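Local coordinates for sortase family protein (Streptococcus agalactiae, PDB 4D7W) that probably acts as a class C sortase, a cysteine transpeptidase that takes part in the assembly of type 2b pili on the cell wall, at residues E29-F34 with G95-I100; I66-I71 with R119-L124; I73-Y78 with T88-L93; S107-H112 with D167-V172; G130-V135 with T143-Q148. All blocks are in the same frame, centred on the assembly; numbering follows the deposited sequence.

Contact 1 of 5, residues E29-F34 with G95-I100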
# COMPACT_ATOMS: atom_id res chain seq x y z
N GLU A 29 -9.36 -6.23 12.34
CA GLU A 29 -8.93 -6.34 13.71
C GLU A 29 -7.48 -5.86 13.82
O GLU A 29 -7.13 -5.09 14.71
CB GLU A 29 -9.06 -7.77 14.21
CG GLU A 29 -9.02 -7.89 15.69
CD GLU A 29 -10.23 -7.27 16.35
OE1 GLU A 29 -11.22 -6.98 15.64
OE2 GLU A 29 -10.19 -7.07 17.58
N TYR A 30 -6.64 -6.32 12.90
CA TYR A 30 -5.25 -5.91 12.86
C TYR A 30 -5.11 -4.39 12.81
O TYR A 30 -4.40 -3.79 13.61
CB TYR A 30 -4.57 -6.54 11.65
CG TYR A 30 -3.09 -6.23 11.53
CD1 TYR A 30 -2.13 -7.07 12.13
CD2 TYR A 30 -2.64 -5.14 10.79
CE1 TYR A 30 -0.78 -6.82 11.99
CE2 TYR A 30 -1.28 -4.88 10.65
CZ TYR A 30 -0.36 -5.72 11.26
OH TYR A 30 0.99 -5.45 11.12
N ASN A 31 -5.82 -3.75 11.87
CA ASN A 31 -5.70 -2.30 11.70
C ASN A 31 -6.26 -1.49 12.86
O ASN A 31 -6.08 -0.27 12.93
CB ASN A 31 -6.38 -1.89 10.40
CG ASN A 31 -5.42 -1.81 9.23
OD1 ASN A 31 -4.28 -2.25 9.33
ND2 ASN A 31 -5.89 -1.26 8.11
N LYS A 32 -6.97 -2.14 13.77
CA LYS A 32 -7.51 -1.45 14.95
C LYS A 32 -6.41 -1.02 15.90
O LYS A 32 -6.58 -0.07 16.66
CB LYS A 32 -8.50 -2.34 15.71
CG LYS A 32 -9.90 -2.29 15.16
CD LYS A 32 -10.85 -3.09 16.05
CE LYS A 32 -12.26 -3.06 15.50
NZ LYS A 32 -12.32 -3.74 14.18
N GLN A 33 -5.28 -1.72 15.88
CA GLN A 33 -4.23 -1.46 16.86
C GLN A 33 -3.57 -0.09 16.70
O GLN A 33 -3.06 0.47 17.67
CB GLN A 33 -3.15 -2.54 16.80
CG GLN A 33 -2.19 -2.38 15.65
CD GLN A 33 -1.26 -3.57 15.53
OE1 GLN A 33 -0.27 -3.67 16.26
NE2 GLN A 33 -1.59 -4.50 14.63
N PHE A 34 -3.57 0.44 15.49
CA PHE A 34 -2.75 1.63 15.20
C PHE A 34 -3.21 2.88 15.94
O PHE A 34 -2.40 3.76 16.24
CB PHE A 34 -2.69 1.86 13.70
CG PHE A 34 -1.91 0.79 12.99
CD1 PHE A 34 -0.53 0.87 12.92
CD2 PHE A 34 -2.55 -0.33 12.48
CE1 PHE A 34 0.20 -0.14 12.29
CE2 PHE A 34 -1.83 -1.34 11.87
CZ PHE A 34 -0.45 -1.25 11.78
N GLY A 95 5.44 -1.82 8.93
CA GLY A 95 4.91 -1.27 10.17
C GLY A 95 3.72 -0.33 10.02
O GLY A 95 3.28 0.26 11.01
N SER A 96 3.21 -0.19 8.80
CA SER A 96 2.07 0.71 8.57
C SER A 96 0.77 -0.07 8.51
O SER A 96 0.78 -1.29 8.50
CB SER A 96 2.27 1.54 7.28
OG SER A 96 2.29 0.75 6.10
N SER A 97 -0.36 0.64 8.51
CA SER A 97 -1.64 -0.03 8.48
C SER A 97 -1.83 -0.81 7.16
O SER A 97 -1.34 -0.38 6.12
CB SER A 97 -2.79 0.98 8.66
OG SER A 97 -2.53 1.86 9.75
N LEU A 98 -2.52 -1.94 7.22
CA LEU A 98 -2.90 -2.68 5.99
C LEU A 98 -3.70 -1.78 5.06
O LEU A 98 -4.46 -0.94 5.53
CB LEU A 98 -3.72 -3.95 6.33
CG LEU A 98 -3.00 -4.94 7.24
CD1 LEU A 98 -3.93 -6.04 7.79
CD2 LEU A 98 -1.80 -5.53 6.49
N PRO A 99 -3.52 -1.94 3.74
CA PRO A 99 -4.15 -1.06 2.74
C PRO A 99 -5.67 -1.21 2.57
O PRO A 99 -6.19 -0.79 1.55
CB PRO A 99 -3.43 -1.46 1.44
CG PRO A 99 -2.94 -2.85 1.69
CD PRO A 99 -2.54 -2.85 3.13
N ILE A 100 -6.37 -1.77 3.55
CA ILE A 100 -7.84 -1.75 3.53
C ILE A 100 -8.37 -0.55 4.33
O ILE A 100 -9.57 -0.39 4.51
CB ILE A 100 -8.43 -3.03 4.09
CG1 ILE A 100 -7.96 -3.25 5.53
CG2 ILE A 100 -8.04 -4.21 3.21
CD1 ILE A 100 -8.87 -4.16 6.35
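The Phe34 ring carries Ser97 on one face and Gln33 CG on the other. Ser97 OG sits 3.5 Å from Phe34 CG, offset toward the rim. Ser97 CA lies over the same face and makes a CH-pi contact, 3.9 Å from the ring centroid. At the ring edge Phe34 CE1 meets Gly95 O at 3.4 Å, and Tyr30 CE2 and Asn31 CA also lie in the ring plane. The Tyr30 ring has Gln33 NE2 above the centre of one face and Asn31 OD1 in plane at its edge. Tyr30 CD2 touches Leu98 CD1 at 3.4 Å, and the two side chains cross at about a right angle. CG anti to the backbone N (chi1 -177°) directs the Tyr30 ring to Leu98.

Asn31 is the polar clamp of the contact. Asn31 OD1 accepts Leu98 N at 2.8 Å, on a lone pair in the carbonyl plane. Asn31 ND2 gives a nearly straight bond to Leu98 O at 3.0 Å and also reaches Gly101 O. Ser97 OG is bonded to His106 N on strand 105-115, and Tyr51 of helix 45-52 also packs on Tyr30 and Leu98. The N-terminal helix 17-31 is therefore tied to the sortase barrel by one buried amide, which offers an acceptor and a donor to the N-H and C=O of Leu98 in a loop without regular structure.

Contact 2 of 5, residues I66-I71 with R119-L124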
# COMPACT_ATOMS: atom_id res chain seq x y z
N ILE A 66 -2.70 -2.36 -7.01
CA ILE A 66 -3.02 -0.94 -7.02
C ILE A 66 -3.21 -0.46 -8.46
O ILE A 66 -2.54 -0.93 -9.38
CB ILE A 66 -1.92 -0.12 -6.34
CG1 ILE A 66 -2.31 1.36 -6.28
CG2 ILE A 66 -0.58 -0.31 -7.04
CD1 ILE A 66 -1.27 2.23 -5.59
N SER A 67 -4.14 0.47 -8.64
CA SER A 67 -4.47 1.02 -9.95
C SER A 67 -4.41 2.53 -9.92
O SER A 67 -5.06 3.16 -9.07
CB SER A 67 -5.87 0.59 -10.39
OG SER A 67 -5.94 -0.80 -10.62
N ILE A 68 -3.64 3.10 -10.83
CA ILE A 68 -3.48 4.55 -10.92
C ILE A 68 -3.68 4.97 -12.36
O ILE A 68 -2.70 5.24 -13.08
CB ILE A 68 -2.09 5.00 -10.44
CG1 ILE A 68 -1.72 4.26 -9.15
CG2 ILE A 68 -2.07 6.51 -10.23
CD1 ILE A 68 -0.37 4.63 -8.62
N PRO A 69 -4.95 5.02 -12.78
CA PRO A 69 -5.41 5.28 -14.15
C PRO A 69 -4.71 6.45 -14.81
O PRO A 69 -4.43 6.38 -16.00
CB PRO A 69 -6.90 5.58 -13.97
CG PRO A 69 -7.28 4.73 -12.80
CD PRO A 69 -6.09 4.79 -11.87
N LYS A 70 -4.44 7.50 -14.05
CA LYS A 70 -3.87 8.70 -14.65
C LYS A 70 -2.49 8.43 -15.26
O LYS A 70 -2.15 9.01 -16.29
CB LYS A 70 -3.78 9.82 -13.62
CG LYS A 70 -3.42 11.14 -14.26
CD LYS A 70 -3.25 12.25 -13.25
CE LYS A 70 -3.11 13.60 -13.94
NZ LYS A 70 -2.84 14.68 -12.96
N ILE A 71 -1.71 7.55 -14.65
CA ILE A 71 -0.36 7.27 -15.14
C ILE A 71 -0.22 5.82 -15.62
O ILE A 71 0.89 5.33 -15.79
CB ILE A 71 0.71 7.55 -14.07
CG1 ILE A 71 0.49 6.64 -12.85
CG2 ILE A 71 0.69 9.01 -13.66
CD1 ILE A 71 1.41 6.94 -11.68
N ARG A 119 8.50 0.72 -15.26
CA ARG A 119 8.20 2.07 -14.82
C ARG A 119 8.06 2.15 -13.30
O ARG A 119 8.66 3.02 -12.67
CB ARG A 119 6.92 2.59 -15.49
CG ARG A 119 7.09 2.94 -16.97
CD ARG A 119 5.78 3.34 -17.65
NE ARG A 119 4.85 2.22 -17.81
CZ ARG A 119 3.65 2.15 -17.24
NH1 ARG A 119 3.21 3.15 -16.49
NH2 ARG A 119 2.87 1.09 -17.44
N LEU A 120 7.30 1.23 -12.72
CA LEU A 120 6.97 1.26 -11.29
C LEU A 120 6.33 2.61 -10.92
O LEU A 120 5.31 2.99 -11.50
CB LEU A 120 8.23 0.98 -10.46
CG LEU A 120 8.87 -0.37 -10.80
CD1 LEU A 120 10.31 -0.49 -10.29
CD2 LEU A 120 8.02 -1.51 -10.25
N PHE A 121 6.91 3.33 -9.97
CA PHE A 121 6.38 4.64 -9.60
C PHE A 121 7.13 5.81 -10.29
O PHE A 121 7.18 6.92 -9.76
CB PHE A 121 6.44 4.83 -8.09
CG PHE A 121 5.25 4.22 -7.34
CD1 PHE A 121 4.17 3.68 -8.03
CD2 PHE A 121 5.23 4.20 -5.95
CE1 PHE A 121 3.08 3.13 -7.35
CE2 PHE A 121 4.14 3.67 -5.26
CZ PHE A 121 3.08 3.12 -5.96
N SER A 122 7.70 5.55 -11.47
CA SER A 122 8.39 6.59 -12.25
C SER A 122 7.60 7.87 -12.40
O SER A 122 8.13 8.97 -12.25
CB SER A 122 8.74 6.07 -13.66
OG SER A 122 9.91 5.30 -13.64
N ASP A 123 6.31 7.74 -12.70
CA ASP A 123 5.52 8.91 -13.05
C ASP A 123 4.69 9.43 -11.88
O ASP A 123 3.69 10.12 -12.08
CB ASP A 123 4.61 8.59 -14.24
CG ASP A 123 5.41 8.38 -15.52
OD1 ASP A 123 6.48 9.00 -15.66
OD2 ASP A 123 4.96 7.59 -16.38
N LEU A 124 5.11 9.09 -10.66
CA LEU A 124 4.35 9.47 -9.47
C LEU A 124 4.23 10.98 -9.38
O LEU A 124 3.26 11.51 -8.83
CB LEU A 124 5.00 8.90 -8.20
CG LEU A 124 3.99 8.72 -7.07
CD1 LEU A 124 2.99 7.64 -7.44
CD2 LEU A 124 4.66 8.41 -5.74
O HOH W 1 3.64 5.51 -15.52
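Water 1 is gripped by three groups, drawn from both segments. It donates to Ile71 O at 2.8 Å and to Asp123 OD2 at 2.6 Å. It accepts from Arg119 NH1, also at 2.6 Å, in the plane of the guanidinium. The site lies where the end of strand 62-68 of the sortase barrel faces two successive turns. A type II' turn runs from Arg119 to Ser122, and a type I turn from Phe121 to Leu124. Arg119 NH2 bonds to Asn72 O, the residue after Ile71. The positive charge beside the water probably helps it to donate to the carboxylate.

Away from the water the contact is mostly hydrocarbon. Ile71 CG2 is anti to the carbonyl carbon (chi1 62° for CG1) and meets Asp123 O at 3.6 Å. Asp123 CB lies against the same methyl, and the two side chains slide past each other in opposite directions. The Phe121 ring crosses Ile68 at about a right angle. Ile66 CD1 comes to the ring edge, near its plane, at Phe121 CZ. Leu171 of strand 167-175 also touches Ile66 and Ile68. Leu124 CD1 lies over one face of the Phe121 ring, toward the rim, while Ile68 CD1 approaches obliquely, 4.0 Å from Phe121 CE1.

Contact 3 of 5, residues I73-Y78 with T88-L93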
# COMPACT_ATOMS: atom_id res chain seq x y z
N ILE A 73 -0.76 2.77 -14.38
CA ILE A 73 -0.12 1.79 -13.53
C ILE A 73 -1.15 0.82 -12.98
O ILE A 73 -2.20 1.22 -12.46
CB ILE A 73 0.63 2.46 -12.36
CG1 ILE A 73 1.82 3.28 -12.86
CG2 ILE A 73 1.06 1.42 -11.33
CD1 ILE A 73 2.90 2.46 -13.58
N LYS A 74 -0.86 -0.46 -13.11
CA LYS A 74 -1.61 -1.50 -12.43
C LYS A 74 -0.57 -2.53 -12.01
O LYS A 74 0.01 -3.21 -12.85
CB LYS A 74 -2.68 -2.11 -13.33
CG LYS A 74 -3.63 -3.03 -12.57
CD LYS A 74 -4.76 -3.57 -13.45
CE LYS A 74 -4.43 -4.95 -14.03
NZ LYS A 74 -5.65 -5.74 -14.41
N LEU A 75 -0.31 -2.61 -10.70
CA LEU A 75 0.76 -3.47 -10.18
C LEU A 75 0.32 -4.22 -8.96
O LEU A 75 -0.51 -3.73 -8.17
CB LEU A 75 2.00 -2.64 -9.83
CG LEU A 75 2.82 -2.00 -10.95
CD1 LEU A 75 3.78 -0.98 -10.35
CD2 LEU A 75 3.59 -3.06 -11.70
N PRO A 76 0.88 -5.43 -8.77
CA PRO A 76 0.61 -6.23 -7.57
C PRO A 76 1.29 -5.64 -6.33
O PRO A 76 2.40 -5.11 -6.43
CB PRO A 76 1.20 -7.61 -7.92
CG PRO A 76 2.25 -7.32 -8.97
CD PRO A 76 1.73 -6.14 -9.75
N LEU A 77 0.60 -5.71 -5.19
CA LEU A 77 1.08 -5.21 -3.90
C LEU A 77 1.56 -6.34 -3.02
O LEU A 77 0.80 -7.27 -2.77
CB LEU A 77 -0.05 -4.50 -3.13
CG LEU A 77 -0.53 -3.14 -3.59
CD1 LEU A 77 -1.65 -2.68 -2.66
CD2 LEU A 77 0.62 -2.15 -3.59
N TYR A 78 2.78 -6.26 -2.51
CA TYR A 78 3.29 -7.33 -1.66
C TYR A 78 3.55 -6.89 -0.21
O TYR A 78 3.79 -5.72 0.06
CB TYR A 78 4.57 -7.91 -2.27
CG TYR A 78 4.31 -8.72 -3.54
CD1 TYR A 78 4.24 -8.10 -4.77
CD2 TYR A 78 4.12 -10.11 -3.48
CE1 TYR A 78 4.00 -8.83 -5.93
CE2 TYR A 78 3.87 -10.84 -4.63
CZ TYR A 78 3.81 -10.18 -5.86
OH TYR A 78 3.57 -10.88 -7.01
N THR A 88 10.16 -5.55 -9.05
CA THR A 88 9.10 -5.69 -10.05
C THR A 88 7.71 -5.27 -9.59
O THR A 88 6.77 -5.25 -10.39
CB THR A 88 8.99 -7.15 -10.53
OG1 THR A 88 8.60 -7.98 -9.43
CG2 THR A 88 10.32 -7.62 -11.10
N SER A 89 7.56 -4.95 -8.30
CA SER A 89 6.23 -4.67 -7.78
C SER A 89 6.23 -3.55 -6.76
O SER A 89 7.25 -2.91 -6.53
CB SER A 89 5.64 -5.93 -7.14
OG SER A 89 5.58 -6.97 -8.10
N ILE A 90 5.07 -3.33 -6.16
CA ILE A 90 4.95 -2.32 -5.13
C ILE A 90 4.99 -3.01 -3.77
O ILE A 90 4.39 -4.07 -3.59
CB ILE A 90 3.65 -1.52 -5.29
CG1 ILE A 90 3.57 -0.92 -6.70
CG2 ILE A 90 3.54 -0.45 -4.22
CD1 ILE A 90 4.74 -0.00 -7.05
N GLY A 91 5.69 -2.40 -2.83
CA GLY A 91 5.80 -2.97 -1.51
C GLY A 91 4.95 -2.23 -0.50
O GLY A 91 4.69 -1.03 -0.65
N HIS A 92 4.52 -2.93 0.54
CA HIS A 92 3.81 -2.28 1.63
C HIS A 92 4.73 -2.15 2.85
O HIS A 92 5.29 -3.13 3.31
CB HIS A 92 2.55 -3.07 1.97
CG HIS A 92 1.91 -2.65 3.25
ND1 HIS A 92 2.14 -3.31 4.44
CD2 HIS A 92 1.08 -1.62 3.54
CE1 HIS A 92 1.47 -2.70 5.41
NE2 HIS A 92 0.82 -1.67 4.89
N LEU A 93 4.90 -0.93 3.37
CA LEU A 93 5.78 -0.70 4.53
C LEU A 93 5.26 -1.46 5.76
O LEU A 93 4.16 -1.20 6.24
CB LEU A 93 5.90 0.79 4.85
CG LEU A 93 7.07 1.21 5.74
CD1 LEU A 93 8.39 0.82 5.12
CD2 LEU A 93 7.06 2.71 6.02
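Ile90 fills the angle between Leu75 and Leu77, and each of its side-chain carbons has a neighbour. Ile90 CB meets Leu77 CD2 at 3.5 Å. The CG2 branch presses on the same methyl, and the 3.4 Å between Ile90 CG2 and Leu77 CD2 is tighter than a usual carbon contact. CG1 turns the other way, to Leu75 CD1 and CB. At the tip, Ile90 CD1 reaches Leu75 CD1 at 3.6 Å. CG1 lies beside the backbone N (chi1 -55°), which leaves CG2 anti to that N and on the Leu77 side. Phe121 also touches Ile90.

The other face of the sheet holds Tyr78. Tyr78 CE1 lies 3.3 Å from Ser89 OG, and Tyr78 CD1 rests on Ser89 CB. Pro76 CG also touches Ser89 OG. Residues of helix 3-13 cover this side, with Ala4 against both Pro76 and Tyr78.

Three backbone bonds join the strands. Ile90 N gives to Pro76 O at 3.2 Å. Tyr78 N gives to Ile90 O at 2.9 Å, and His92 N to Tyr78 O at 2.9 Å. The His92 ring leads away from strand 73-79; its ND1 bonds to Tyr51 OH and its NE2 to Ser97 O. Parallel neighbours linked through the short helix 83-86 form a beta-alpha-beta crossover within the sortase barrel.

Contact 4 of 5, residues S107-H112 with D167-V172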
# COMPACT_ATOMS: atom_id res chain seq x y z
N SER A 107 -1.75 3.66 5.74
CA SER A 107 -1.05 2.64 4.98
C SER A 107 -0.00 3.31 4.09
O SER A 107 -0.29 4.34 3.47
CB SER A 107 -2.04 1.84 4.14
OG SER A 107 -1.43 0.70 3.57
N ILE A 108 1.19 2.73 4.01
CA ILE A 108 2.26 3.29 3.19
C ILE A 108 2.75 2.27 2.16
O ILE A 108 3.13 1.15 2.53
CB ILE A 108 3.44 3.74 4.04
CG1 ILE A 108 2.99 4.82 5.02
CG2 ILE A 108 4.57 4.31 3.15
CD1 ILE A 108 4.02 5.13 6.11
N LEU A 109 2.72 2.67 0.89
CA LEU A 109 3.10 1.82 -0.23
C LEU A 109 4.31 2.42 -0.93
O LEU A 109 4.33 3.61 -1.24
CB LEU A 109 1.94 1.70 -1.21
CG LEU A 109 0.62 1.22 -0.62
CD1 LEU A 109 -0.39 1.02 -1.73
CD2 LEU A 109 0.86 -0.07 0.16
N SER A 110 5.31 1.58 -1.20
CA SER A 110 6.60 2.05 -1.72
C SER A 110 6.97 1.38 -3.04
O SER A 110 6.72 0.18 -3.25
CB SER A 110 7.68 1.80 -0.67
OG SER A 110 8.95 2.26 -1.10
N GLY A 111 7.58 2.15 -3.95
CA GLY A 111 7.97 1.60 -5.23
C GLY A 111 9.15 2.39 -5.78
O GLY A 111 9.22 3.62 -5.60
N HIS A 112 10.06 1.68 -6.43
CA HIS A 112 11.23 2.31 -7.06
C HIS A 112 10.81 3.38 -8.06
O HIS A 112 9.75 3.29 -8.68
CB HIS A 112 12.11 1.28 -7.76
CG HIS A 112 13.01 0.53 -6.84
ND1 HIS A 112 13.43 -0.76 -7.10
CD2 HIS A 112 13.58 0.89 -5.67
CE1 HIS A 112 14.22 -1.17 -6.12
NE2 HIS A 112 14.33 -0.19 -5.24
N ASP A 167 -8.23 8.28 7.64
CA ASP A 167 -7.94 7.07 6.86
C ASP A 167 -7.05 7.49 5.67
O ASP A 167 -7.57 7.96 4.65
CB ASP A 167 -9.25 6.41 6.39
CG ASP A 167 -9.03 5.12 5.60
OD1 ASP A 167 -7.90 4.86 5.12
OD2 ASP A 167 -10.02 4.38 5.45
N TYR A 168 -5.74 7.32 5.83
CA TYR A 168 -4.72 7.79 4.89
C TYR A 168 -3.99 6.66 4.18
O TYR A 168 -3.76 5.61 4.78
CB TYR A 168 -3.66 8.64 5.60
CG TYR A 168 -4.10 10.04 6.01
CD1 TYR A 168 -4.87 10.83 5.16
CD2 TYR A 168 -3.72 10.57 7.24
CE1 TYR A 168 -5.25 12.11 5.52
CE2 TYR A 168 -4.11 11.85 7.61
CZ TYR A 168 -4.87 12.61 6.75
OH TYR A 168 -5.24 13.87 7.12
N GLN A 169 -3.60 6.89 2.93
CA GLN A 169 -2.65 6.02 2.27
C GLN A 169 -1.64 6.89 1.53
O GLN A 169 -2.02 7.79 0.79
CB GLN A 169 -3.36 5.07 1.31
CG GLN A 169 -2.49 3.99 0.67
CD GLN A 169 -3.32 2.93 -0.02
OE1 GLN A 169 -3.48 2.94 -1.24
NE2 GLN A 169 -3.88 2.00 0.77
N THR A 170 -0.35 6.64 1.76
CA THR A 170 0.71 7.43 1.11
C THR A 170 1.48 6.55 0.14
O THR A 170 1.82 5.41 0.46
CB THR A 170 1.67 8.04 2.14
OG1 THR A 170 0.96 8.98 2.94
CG2 THR A 170 2.86 8.76 1.47
N LEU A 171 1.74 7.09 -1.05
CA LEU A 171 2.57 6.42 -2.03
C LEU A 171 3.94 7.11 -2.01
O LEU A 171 4.02 8.34 -2.10
CB LEU A 171 1.92 6.46 -3.42
CG LEU A 171 0.45 6.03 -3.51
CD1 LEU A 171 -0.02 6.12 -4.95
CD2 LEU A 171 0.20 4.60 -2.92
N VAL A 172 4.99 6.32 -1.88
CA VAL A 172 6.34 6.81 -1.65
C VAL A 172 7.27 6.36 -2.75
O VAL A 172 7.28 5.18 -3.12
CB VAL A 172 6.90 6.31 -0.30
CG1 VAL A 172 8.31 6.88 -0.07
CG2 VAL A 172 5.95 6.68 0.85
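Leu109 and Leu171 both set CG anti to the carbonyl carbon (chi1 -55° and -49°), and their side chains run side by side, pointing the same way. Leu171 CD2 rests 3.8 Å from Leu109 CB and equally close to Leu109 CD1. Gln169 starts with CG anti to its backbone N (chi1 -173°) and then stays extended. Its amide reaches Leu109 CD1, which lies 3.7 Å from Gln169 OE1. That oxygen accepts Trp133 NE1. Ser107 CB packs near Gln169 NE2, while Ser107 OG bonds to Ser97 O.

On the opposite face Ile108 CG2 meets Val172 CG2 at 3.6 Å. Thr170 lies on this face too, with OG1 bonded to His106 NE2.

Five backbone bonds zip the strands together. Leu109 N gives to Thr170 O at 2.9 Å, and Val172 N gives to Leu109 O at the same length. The bond from Gly111 N to Val172 O, at 3.2 Å, is the longest of the set. This is a regular parallel strand pair at the centre of the sortase beta-barrel. Thr170, Leu171 and Val172 open the TLxTC signature of sortases, so strand 167-175 probably leads to the active-site end, as in the family.

Contact 5 of 5, residues G130-V135 with T143-Q148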
# COMPACT_ATOMS: atom_id res chain seq x y z
N GLY A 130 -6.50 15.99 -5.77
CA GLY A 130 -7.74 15.66 -6.44
C GLY A 130 -7.76 14.36 -7.24
O GLY A 130 -8.83 13.78 -7.45
N ASP A 131 -6.60 13.90 -7.69
CA ASP A 131 -6.53 12.65 -8.46
C ASP A 131 -6.86 11.47 -7.56
O ASP A 131 -6.72 11.57 -6.35
CB ASP A 131 -5.15 12.48 -9.10
CG ASP A 131 -4.88 13.51 -10.20
OD1 ASP A 131 -5.87 14.05 -10.75
OD2 ASP A 131 -3.71 13.76 -10.52
N HIS A 132 -7.30 10.36 -8.16
CA HIS A 132 -7.66 9.14 -7.41
C HIS A 132 -6.79 7.94 -7.77
O HIS A 132 -6.30 7.82 -8.89
CB HIS A 132 -9.12 8.73 -7.68
CG HIS A 132 -10.15 9.72 -7.22
ND1 HIS A 132 -11.47 9.38 -7.03
CD2 HIS A 132 -10.06 11.04 -6.93
CE1 HIS A 132 -12.14 10.44 -6.63
NE2 HIS A 132 -11.31 11.46 -6.56
N TRP A 133 -6.62 7.03 -6.82
CA TRP A 133 -6.22 5.66 -7.15
C TRP A 133 -7.07 4.66 -6.34
O TRP A 133 -7.84 5.04 -5.45
CB TRP A 133 -4.72 5.44 -6.91
CG TRP A 133 -4.30 5.38 -5.47
CD1 TRP A 133 -4.27 4.28 -4.67
CD2 TRP A 133 -3.81 6.47 -4.67
NE1 TRP A 133 -3.81 4.61 -3.42
CE2 TRP A 133 -3.51 5.95 -3.40
CE3 TRP A 133 -3.58 7.83 -4.92
CZ2 TRP A 133 -3.02 6.75 -2.36
CZ3 TRP A 133 -3.09 8.62 -3.89
CH2 TRP A 133 -2.81 8.08 -2.63
N THR A 134 -6.97 3.39 -6.71
CA THR A 134 -7.67 2.34 -5.99
C THR A 134 -6.71 1.20 -5.69
O THR A 134 -5.75 0.96 -6.45
CB THR A 134 -8.86 1.79 -6.78
OG1 THR A 134 -8.39 1.17 -7.98
CG2 THR A 134 -9.86 2.89 -7.12
N VAL A 135 -6.94 0.53 -4.57
CA VAL A 135 -6.30 -0.74 -4.30
C VAL A 135 -7.43 -1.77 -4.28
O VAL A 135 -8.53 -1.52 -3.76
CB VAL A 135 -5.50 -0.74 -2.97
CG1 VAL A 135 -4.32 0.23 -3.06
CG2 VAL A 135 -6.38 -0.34 -1.84
N THR A 143 -10.75 3.24 -2.42
CA THR A 143 -10.38 4.41 -3.21
C THR A 143 -9.76 5.50 -2.36
O THR A 143 -10.24 5.80 -1.27
CB THR A 143 -11.60 4.98 -3.93
OG1 THR A 143 -12.30 3.91 -4.57
CG2 THR A 143 -11.17 6.05 -4.95
N TYR A 144 -8.69 6.10 -2.88
CA TYR A 144 -7.97 7.16 -2.19
C TYR A 144 -7.81 8.34 -3.13
O TYR A 144 -7.66 8.17 -4.33
CB TYR A 144 -6.60 6.67 -1.67
CG TYR A 144 -6.80 5.79 -0.45
CD1 TYR A 144 -7.08 4.44 -0.60
CD2 TYR A 144 -6.76 6.32 0.83
CE1 TYR A 144 -7.32 3.62 0.53
CE2 TYR A 144 -6.99 5.53 1.95
CZ TYR A 144 -7.26 4.17 1.79
OH TYR A 144 -7.49 3.39 2.89
N GLN A 145 -7.85 9.54 -2.56
CA GLN A 145 -7.78 10.77 -3.35
C GLN A 145 -6.63 11.65 -2.87
O GLN A 145 -6.51 11.92 -1.67
CB GLN A 145 -9.12 11.51 -3.25
CG GLN A 145 -9.06 12.92 -3.75
CD GLN A 145 -10.36 13.64 -3.55
OE1 GLN A 145 -10.43 14.65 -2.85
NE2 GLN A 145 -11.42 13.13 -4.15
N VAL A 146 -5.78 12.10 -3.80
CA VAL A 146 -4.61 12.86 -3.41
C VAL A 146 -5.02 14.12 -2.70
O VAL A 146 -5.86 14.87 -3.21
CB VAL A 146 -3.73 13.23 -4.63
CG1 VAL A 146 -2.50 14.02 -4.18
CG2 VAL A 146 -3.31 11.98 -5.36
N ASP A 147 -4.45 14.37 -1.53
CA ASP A 147 -4.76 15.61 -0.83
C ASP A 147 -3.51 16.31 -0.34
O ASP A 147 -3.59 17.42 0.16
CB ASP A 147 -5.72 15.36 0.35
CG ASP A 147 -5.09 14.59 1.52
OD1 ASP A 147 -3.86 14.43 1.61
OD2 ASP A 147 -5.87 14.14 2.40
N GLN A 148 -2.35 15.67 -0.48
CA GLN A 148 -1.10 16.32 -0.09
C GLN A 148 0.12 15.71 -0.79
O GLN A 148 0.28 14.49 -0.79
CB GLN A 148 -0.91 16.23 1.44
CG GLN A 148 0.30 16.98 1.97
CD GLN A 148 0.49 16.80 3.46
OE1 GLN A 148 -0.03 17.58 4.26
NE2 GLN A 148 1.23 15.76 3.84
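Trp133 and Tyr144 satisfy each other's backbone: Trp133 N gives to Tyr144 O at 2.9 Å, and Tyr144 N returns the bond to Trp133 O, also at 2.9 Å. Val146 N gives to Asp131 O at 2.8 Å. Gly130 N closes the row with a nearly straight bond (177°) to Val146 O at 2.9 Å. Gly130 has a positive phi of 98°, where a CB would jam against the carbonyl O of the residue before.

The side-chain donors and acceptors look beyond the pair. Asp131 OD2 forms a salt bridge with Lys70 NZ and also accepts Lys128 N. Tyr144 OH is spent on Asp167 OD1, and Thr143 OG1 on Asn193 OD1. Asp147 OD1 pairs with Arg187 NE, while its OD2 bonds to His189 ND1. These segments are the arms of a beta hairpin, strands 132-137 and 140-152. Strand 62-68 continues the sheet on one side and strand 182-191 on the other. There Asp147 and Gln148 both face Arg187 in a classic beta bulge.

Trp133 CG lies between the backbone N and the carbonyl carbon (chi1 72°), which directs the indole to Tyr144. Tyr144 CB makes a CH-pi contact over its six-membered ring, offset toward the rim, 3.6 Å from Trp133 CE2. The two aromatic rings are nearly parallel but slid apart. Val146 CG2 comes to the indole edge in plane, 3.7 Å from Trp133 CZ3. On the other face of the sheet, His132 and Gln145 run side by side, and Thr134 CG2 touches Thr143 OG1 at 3.7 Å.

Contacts 2 to 5 all reach one mixed sheet, the sortase barrel, and contact 1 fastens the N-terminal helices to its side. Contact 4 is central. Its centre is 10 to 13 Å from those of the other four. Contacts 1 and 2 sit on opposite sides of the chain's centre, about 24 Å apart between centres. Along the chain, contact 3 falls between the two segments of contact 1 and of contact 2, and contact 5 between those of contact 4. Contact 2 interleaves with contacts 1 and 4. Strand 90-92 bonds to strand 105-115, which joins contact 3 to contact 4. Strand 62-68 links contacts 2, 3 and 5. Longer-range pairing thus locks hairpin and crossover into one barrel.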